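Local coordinates for protein aspartokinase (Synechocystis, PDB 3L76) that probably phosphorylates the beta-carboxyl group of L-aspartate with ATP, the first step toward lysine and threonine, and binds both amino acids at its ACT domains, at residues A[388-396]-A[561-569]; A[194-205]-A[432-440]. All coordinates share one frame; numbering follows the deposited sequence. Where two conformers were deposited one is given.

Contact 1: A[388-396]-A[561-569]. With LYS (lysine), chain E; LYS (lysine), chain F.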
# COMPACT_ATOMS: atom_id res chain seq x y z
N MET A 388 -39.72 24.21 -21.73
CA MET A 388 -39.96 23.69 -20.40
C MET A 388 -38.80 22.82 -19.90
O MET A 388 -38.01 22.31 -20.69
CB MET A 388 -41.27 22.90 -20.40
CG MET A 388 -42.49 23.76 -20.64
SD MET A 388 -44.01 22.98 -20.07
CE MET A 388 -44.17 21.65 -21.25
N ILE A 389 -38.74 22.63 -18.58
CA ILE A 389 -37.69 21.84 -17.95
C ILE A 389 -38.20 21.03 -16.78
O ILE A 389 -38.94 21.54 -15.94
CB ILE A 389 -36.49 22.71 -17.44
CG1 ILE A 389 -35.93 23.59 -18.55
CG2 ILE A 389 -35.35 21.82 -16.89
CD1 ILE A 389 -34.92 24.61 -18.07
N SER A 390 -37.77 19.77 -16.71
CA SER A 390 -38.17 18.87 -15.64
C SER A 390 -37.03 17.90 -15.31
O SER A 390 -36.53 17.18 -16.19
CB SER A 390 -39.42 18.08 -16.06
OG SER A 390 -39.87 17.25 -15.01
N THR A 391 -36.63 17.88 -14.05
CA THR A 391 -35.62 16.95 -13.58
C THR A 391 -36.16 15.77 -12.76
O THR A 391 -37.15 15.88 -12.03
CB THR A 391 -34.50 17.63 -12.77
OG1 THR A 391 -35.08 18.34 -11.66
CG2 THR A 391 -33.72 18.58 -13.64
N SER A 392 -35.50 14.62 -12.92
CA SER A 392 -35.63 13.53 -11.96
C SER A 392 -34.28 13.37 -11.25
O SER A 392 -33.48 14.30 -11.23
CB SER A 392 -36.13 12.22 -12.60
OG SER A 392 -35.24 11.70 -13.58
N GLU A 393 -34.01 12.20 -10.69
CA GLU A 393 -32.70 11.98 -10.09
C GLU A 393 -31.59 11.83 -11.13
O GLU A 393 -30.50 12.32 -10.94
CB GLU A 393 -32.72 10.74 -9.20
CG GLU A 393 -31.53 10.66 -8.29
CD GLU A 393 -31.59 11.71 -7.20
OE1 GLU A 393 -30.83 12.69 -7.26
OE2 GLU A 393 -32.41 11.54 -6.29
N VAL A 394 -31.93 11.20 -12.25
CA VAL A 394 -30.92 10.82 -13.23
C VAL A 394 -31.26 11.32 -14.64
O VAL A 394 -30.59 10.99 -15.63
CB VAL A 394 -30.70 9.28 -13.23
CG1 VAL A 394 -29.99 8.86 -11.96
CG2 VAL A 394 -32.03 8.55 -13.36
N LYS A 395 -32.29 12.15 -14.74
CA LYS A 395 -32.64 12.77 -16.02
C LYS A 395 -32.89 14.25 -15.90
O LYS A 395 -33.56 14.70 -14.96
CB LYS A 395 -33.92 12.14 -16.62
CG LYS A 395 -33.69 10.82 -17.31
CD LYS A 395 -34.92 10.35 -18.03
CE LYS A 395 -34.75 8.92 -18.50
NZ LYS A 395 -35.88 8.50 -19.38
N VAL A 396 -32.38 15.00 -16.85
CA VAL A 396 -32.94 16.33 -17.10
C VAL A 396 -33.68 16.35 -18.45
O VAL A 396 -33.11 16.06 -19.50
CB VAL A 396 -31.92 17.49 -16.91
CG1 VAL A 396 -30.52 17.02 -17.15
CG2 VAL A 396 -32.27 18.68 -17.80
N ILE A 561 -44.17 20.66 -8.93
CA ILE A 561 -44.19 19.26 -9.37
C ILE A 561 -43.18 19.10 -10.50
O ILE A 561 -43.06 19.98 -11.36
CB ILE A 561 -45.56 18.84 -9.91
CG1 ILE A 561 -46.66 19.12 -8.89
CG2 ILE A 561 -45.55 17.37 -10.30
CD1 ILE A 561 -48.05 19.10 -9.50
N ALA A 562 -42.46 17.98 -10.48
CA ALA A 562 -41.51 17.63 -11.54
C ALA A 562 -41.46 16.12 -11.78
O ALA A 562 -41.65 15.32 -10.87
CB ALA A 562 -40.12 18.18 -11.25
N THR A 563 -41.18 15.73 -13.00
CA THR A 563 -41.46 14.37 -13.39
C THR A 563 -40.36 13.74 -14.27
O THR A 563 -39.58 14.45 -14.92
CB THR A 563 -42.85 14.33 -14.06
OG1 THR A 563 -43.72 13.44 -13.36
CG2 THR A 563 -42.75 13.97 -15.50
N SER A 564 -40.26 12.42 -14.23
CA SER A 564 -39.69 11.66 -15.35
C SER A 564 -40.69 10.55 -15.66
O SER A 564 -41.78 10.53 -15.09
CB SER A 564 -38.30 11.10 -15.03
OG SER A 564 -38.36 10.04 -14.10
N GLU A 565 -40.37 9.64 -16.56
CA GLU A 565 -41.33 8.57 -16.87
C GLU A 565 -41.67 7.70 -15.66
O GLU A 565 -42.72 7.07 -15.63
CB GLU A 565 -40.83 7.69 -18.02
CG GLU A 565 -40.47 8.43 -19.30
CD GLU A 565 -39.13 9.11 -19.20
OE1 GLU A 565 -38.44 8.92 -18.18
OE2 GLU A 565 -38.76 9.81 -20.16
N ILE A 566 -40.79 7.64 -14.66
CA ILE A 566 -41.00 6.71 -13.54
C ILE A 566 -40.83 7.35 -12.17
O ILE A 566 -40.90 6.67 -11.15
CB ILE A 566 -40.07 5.44 -13.65
CG1 ILE A 566 -38.62 5.77 -13.32
CG2 ILE A 566 -40.16 4.82 -15.05
CD1 ILE A 566 -37.70 4.55 -13.39
N LYS A 567 -40.59 8.66 -12.14
CA LYS A 567 -40.46 9.40 -10.88
C LYS A 567 -41.35 10.63 -10.89
O LYS A 567 -41.32 11.41 -11.84
CB LYS A 567 -39.02 9.84 -10.63
CG LYS A 567 -38.81 10.44 -9.25
CD LYS A 567 -37.33 10.78 -8.98
CE LYS A 567 -37.03 10.84 -7.47
NZ LYS A 567 -35.78 11.57 -7.19
N ILE A 568 -42.15 10.79 -9.84
CA ILE A 568 -42.87 12.03 -9.58
C ILE A 568 -42.36 12.63 -8.28
O ILE A 568 -42.31 11.94 -7.26
CB ILE A 568 -44.40 11.85 -9.50
CG1 ILE A 568 -44.95 11.18 -10.76
CG2 ILE A 568 -45.08 13.20 -9.33
CD1 ILE A 568 -46.22 10.39 -10.52
N SER A 569 -41.95 13.89 -8.33
CA SER A 569 -41.57 14.67 -7.15
C SER A 569 -42.54 15.85 -6.91
O SER A 569 -42.88 16.59 -7.83
CB SER A 569 -40.15 15.21 -7.29
OG SER A 569 -39.20 14.19 -7.31
N LYS E . -48.23 7.98 -16.47
CA LYS E . -48.65 8.15 -15.09
C LYS E . -50.05 8.79 -15.04
O LYS E . -50.62 9.14 -16.08
CB LYS E . -47.63 8.98 -14.30
CG LYS E . -47.30 10.36 -14.90
CD LYS E . -46.27 11.12 -14.03
CE LYS E . -44.86 10.58 -14.23
NZ LYS E . -44.49 10.58 -15.69
OXT LYS E . -50.64 8.94 -13.97
N LYS F . -26.64 17.73 -9.98
CA LYS F . -26.67 18.10 -11.40
C LYS F . -26.09 19.48 -11.69
O LYS F . -25.97 20.31 -10.76
CB LYS F . -28.10 18.00 -11.95
CG LYS F . -28.66 16.58 -11.95
CD LYS F . -30.17 16.54 -12.09
CE LYS F . -30.85 16.70 -10.74
NZ LYS F . -31.68 15.51 -10.37
OXT LYS F . -25.73 19.75 -12.86
O HOH W 1 -36.95 14.30 -16.09
O HOH W 2 -34.62 13.80 -7.56
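Strands 388-391 and 561-563 cross at 77°, their axes 5.4 Å apart at the closest, and the turn after each strand meets the other around Ser392 and Ser564. Ser390 reaches over with its hydroxyl: OG lies anti to its own backbone N (chi1 -177°) and donates to Thr563 O at 2.8 Å, in the carbonyl plane on a lone pair. A water linking Ser390 O and Thr563 O spans the same crossing. Further along, Ser392 CB and Ser564 CB stand 3.4 Å apart, while both hydroxyls turn to the carboxylate of Glu204. Each segment is a beta hairpin of an ACT domain, closed by Ser392 N to Lys395 O in one and Ser564 N to Lys567 O in the other. The outer face of each turn holds an effector lysine: the ammonium NZ of one ligand is hydrogen-bonded to Ser564 O at 2.8 Å; that of the second lies by Ser392 O, too close in the model for the length to be trusted. Two salt bridges tie the turns reciprocally. The extended Lys395 crosses Glu565 at about a right angle, its NZ 2.9 Å from OE1 and above the carboxylate plane; Lys395 NZ is also salt-bridged to Glu265, its stronger partner, and Glu565 OE2 to Lys357. Lys567 NZ lies at a longer 3.5 Å from Glu393 OE2, and a water sits close to the same ammonium.

Contact 2: A[194-205]-A[432-440]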
# COMPACT_ATOMS: atom_id res chain seq x y z
N MET A 194 -37.62 -4.81 0.03
CA MET A 194 -37.94 -5.13 -1.35
C MET A 194 -37.34 -6.47 -1.72
O MET A 194 -36.18 -6.75 -1.41
CB MET A 194 -37.39 -4.07 -2.30
CG MET A 194 -37.90 -2.67 -2.07
SD MET A 194 -37.28 -1.53 -3.31
CE MET A 194 -38.02 0.01 -2.77
N ALA A 195 -38.14 -7.30 -2.38
CA ALA A 195 -37.59 -8.52 -2.95
C ALA A 195 -36.88 -8.19 -4.26
O ALA A 195 -35.74 -8.60 -4.50
CB ALA A 195 -38.68 -9.55 -3.19
N GLU A 196 -37.56 -7.41 -5.10
CA GLU A 196 -37.08 -7.05 -6.42
C GLU A 196 -37.17 -5.55 -6.63
O GLU A 196 -38.08 -4.91 -6.13
CB GLU A 196 -37.91 -7.72 -7.51
CG GLU A 196 -37.45 -9.12 -7.89
CD GLU A 196 -38.05 -9.59 -9.20
OE1 GLU A 196 -38.80 -8.80 -9.82
OE2 GLU A 196 -37.77 -10.74 -9.60
N ILE A 197 -36.22 -5.01 -7.38
CA ILE A 197 -36.31 -3.64 -7.84
C ILE A 197 -35.59 -3.56 -9.18
O ILE A 197 -34.61 -4.27 -9.40
CB ILE A 197 -35.68 -2.65 -6.84
CG1 ILE A 197 -35.97 -1.20 -7.28
CG2 ILE A 197 -34.17 -2.87 -6.72
CD1 ILE A 197 -35.41 -0.13 -6.36
N THR A 198 -36.09 -2.72 -10.09
CA THR A 198 -35.42 -2.57 -11.39
C THR A 198 -34.23 -1.63 -11.29
O THR A 198 -34.18 -0.75 -10.43
CB THR A 198 -36.37 -2.09 -12.53
OG1 THR A 198 -36.67 -0.70 -12.38
CG2 THR A 198 -37.65 -2.89 -12.56
N CYS A 199 -33.25 -1.83 -12.16
CA CYS A 199 -32.12 -0.92 -12.25
C CYS A 199 -32.64 0.50 -12.32
O CYS A 199 -32.22 1.37 -11.54
CB CYS A 199 -31.26 -1.24 -13.47
SG CYS A 199 -30.38 -2.83 -13.36
N ASP A 200 -33.55 0.75 -13.25
CA ASP A 200 -34.04 2.10 -13.47
C ASP A 200 -34.70 2.66 -12.22
O ASP A 200 -34.49 3.82 -11.87
CB ASP A 200 -34.96 2.15 -14.69
CG ASP A 200 -34.20 2.14 -15.99
OD1 ASP A 200 -33.05 2.63 -16.00
OD2 ASP A 200 -34.73 1.66 -17.01
N GLU A 201 -35.47 1.81 -11.54
CA GLU A 201 -36.11 2.21 -10.29
C GLU A 201 -35.05 2.50 -9.27
O GLU A 201 -35.15 3.47 -8.53
CB GLU A 201 -37.05 1.11 -9.78
CG GLU A 201 -38.27 0.88 -10.64
CD GLU A 201 -39.08 -0.32 -10.20
OE1 GLU A 201 -40.26 -0.40 -10.60
OE2 GLU A 201 -38.54 -1.17 -9.47
N MET A 202 -34.02 1.66 -9.22
CA MET A 202 -32.96 1.79 -8.24
C MET A 202 -32.23 3.10 -8.46
O MET A 202 -31.83 3.77 -7.51
CB MET A 202 -32.00 0.61 -8.33
CG MET A 202 -30.92 0.57 -7.24
SD MET A 202 -31.59 0.37 -5.58
CE MET A 202 -31.21 1.96 -4.84
N LEU A 203 -32.07 3.46 -9.72
CA LEU A 203 -31.43 4.72 -10.08
C LEU A 203 -32.29 5.91 -9.66
O LEU A 203 -31.79 6.86 -9.06
CB LEU A 203 -31.12 4.76 -11.58
CG LEU A 203 -30.02 3.80 -12.07
CD1 LEU A 203 -29.92 3.76 -13.58
CD2 LEU A 203 -28.67 4.18 -11.48
N GLU A 204 -33.59 5.87 -9.94
CA GLU A 204 -34.45 6.99 -9.56
C GLU A 204 -34.61 7.07 -8.05
O GLU A 204 -34.90 8.13 -7.51
CB GLU A 204 -35.82 6.92 -10.25
CG GLU A 204 -35.79 7.26 -11.74
CD GLU A 204 -35.49 8.73 -12.03
OE1 GLU A 204 -35.08 9.47 -11.12
OE2 GLU A 204 -35.64 9.15 -13.19
N LEU A 205 -34.40 5.94 -7.36
CA LEU A 205 -34.48 5.90 -5.90
C LEU A 205 -33.08 5.80 -5.29
O LEU A 205 -32.90 5.22 -4.22
CB LEU A 205 -35.35 4.72 -5.43
CG LEU A 205 -36.86 4.80 -5.72
CD1 LEU A 205 -37.54 3.42 -5.69
CD2 LEU A 205 -37.55 5.77 -4.76
N LEU A 432 -46.13 -5.22 -13.56
CA LEU A 432 -45.26 -4.24 -12.91
C LEU A 432 -46.06 -3.23 -12.07
O LEU A 432 -46.99 -2.61 -12.59
CB LEU A 432 -44.41 -3.50 -13.95
CG LEU A 432 -42.90 -3.40 -13.75
CD1 LEU A 432 -42.55 -2.51 -12.57
CD2 LEU A 432 -42.27 -4.77 -13.58
N PRO A 433 -45.70 -3.06 -10.79
CA PRO A 433 -46.51 -2.17 -9.93
C PRO A 433 -46.34 -0.70 -10.30
O PRO A 433 -45.30 -0.32 -10.84
CB PRO A 433 -45.92 -2.41 -8.53
CG PRO A 433 -44.96 -3.55 -8.65
CD PRO A 433 -44.52 -3.57 -10.08
N ALA A 434 -47.35 0.11 -9.99
CA ALA A 434 -47.29 1.53 -10.30
C ALA A 434 -46.17 2.24 -9.52
O ALA A 434 -45.40 3.02 -10.09
CB ALA A 434 -48.63 2.19 -10.03
N VAL A 435 -46.10 1.98 -8.22
CA VAL A 435 -45.09 2.58 -7.35
C VAL A 435 -44.27 1.50 -6.63
O VAL A 435 -44.83 0.55 -6.10
CB VAL A 435 -45.74 3.51 -6.31
CG1 VAL A 435 -44.80 3.81 -5.15
CG2 VAL A 435 -46.21 4.80 -6.99
N ARG A 436 -42.95 1.65 -6.61
CA ARG A 436 -42.09 0.69 -5.93
C ARG A 436 -41.58 1.19 -4.58
O ARG A 436 -41.47 0.43 -3.62
CB ARG A 436 -40.91 0.30 -6.82
CG ARG A 436 -40.02 -0.78 -6.23
CD ARG A 436 -39.73 -1.84 -7.27
NE ARG A 436 -40.66 -2.96 -7.21
CZ ARG A 436 -40.84 -3.85 -8.19
NH1 ARG A 436 -40.16 -3.74 -9.32
NH2 ARG A 436 -41.71 -4.84 -8.03
N GLY A 437 -41.25 2.47 -4.50
CA GLY A 437 -40.80 3.07 -3.26
C GLY A 437 -41.00 4.58 -3.26
O GLY A 437 -41.25 5.17 -4.30
N VAL A 438 -40.88 5.19 -2.09
CA VAL A 438 -41.09 6.63 -1.97
C VAL A 438 -39.99 7.22 -1.11
O VAL A 438 -39.37 6.51 -0.33
CB VAL A 438 -42.47 6.96 -1.35
CG1 VAL A 438 -43.58 6.44 -2.23
CG2 VAL A 438 -42.58 6.38 0.04
N ALA A 439 -39.73 8.51 -1.27
CA ALA A 439 -38.61 9.12 -0.57
C ALA A 439 -38.84 10.61 -0.27
O ALA A 439 -39.68 11.26 -0.88
CB ALA A 439 -37.33 8.92 -1.34
N LEU A 440 -38.05 11.12 0.66
CA LEU A 440 -38.20 12.47 1.15
C LEU A 440 -36.86 13.18 1.26
O LEU A 440 -35.94 12.66 1.85
CB LEU A 440 -38.84 12.44 2.54
CG LEU A 440 -39.15 13.84 3.10
CD1 LEU A 440 -40.34 14.48 2.38
CD2 LEU A 440 -39.41 13.80 4.59
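Arg436 carries most of this contact, laying its bent chain across Glu201 and against strand 196-198. With CG turned to the side of the carbonyl carbon, opposite the backbone N (chi1 -176°), the bends at chi2 and chi3 bring NH1 round to the carboxylate. NH1 donates to Glu201 OE2 at 3.0 Å in a salt bridge, although the exact place of OE2 is less sure. The acid sits at the edge of the guanidinium, in its plane, with the carboxylate turned 78° from it. One face of the guanidinium is covered by Glu196 O, 3.4 Å above the plane and offset toward the rim. Glu201 belongs to a capping box at the start of helix 199-204: its N donates to Thr198 OG1, and its OE2 accepts from Thr198 N, though the positions of both acceptors are less sure and the fine geometry with them. With an alanine in place of Arg436, the Glu201 carboxylate is likely to lose its charged mate and a gap to open beside Ile197, whose CG1 lies 3.8 Å from Arg436 CD. The tightly packed part is deeper, at Gly437, where Met194 CE and Leu205 CD1 converge on the bare CA, at 4.2 and 4.1 Å. Leu205 CD2 also rests 3.8 Å from Gly437 O. Toward solvent the contact thins: Glu196 is exposed, and Leu432, poorly ordered, reaches Glu201 OE1 with CD1 alone. Arg436 and Gly437 form a classic beta bulge opposite Val533 of strand 520-533, and Leu205 packs on that residue as well. Helix 199-204 of the amino acid kinase domain thus lies over the start of strand 437-453, with helix 215-224 against Cys199 and Leu203, and helix 577-587 beneath Val438.

Overall arrangement
Contacts 1 and 2 have centres about 15 Å apart and meet at the end of helix 199-204. Glu204 of that helix points into contact 1: its OE2 is 2.6 Å from Ser392 OG, and its OE1 is 3.0 Å from Glu393 N, both probable hydrogen bonds. Ile566 CG1 packs on Glu204 CG at 3.6 Å. Ser392 and Glu393 line one lysine pocket, while Ser564 and Glu565, beside Ile566, line the other, so one side chain of the kinase domain, Glu204, reaches both effector turns. The side chain of Glu201 in contact 2 is about 12 Å from a bound lysine. Such a path is consistent with allosteric coupling between lysine binding and the kinase domain.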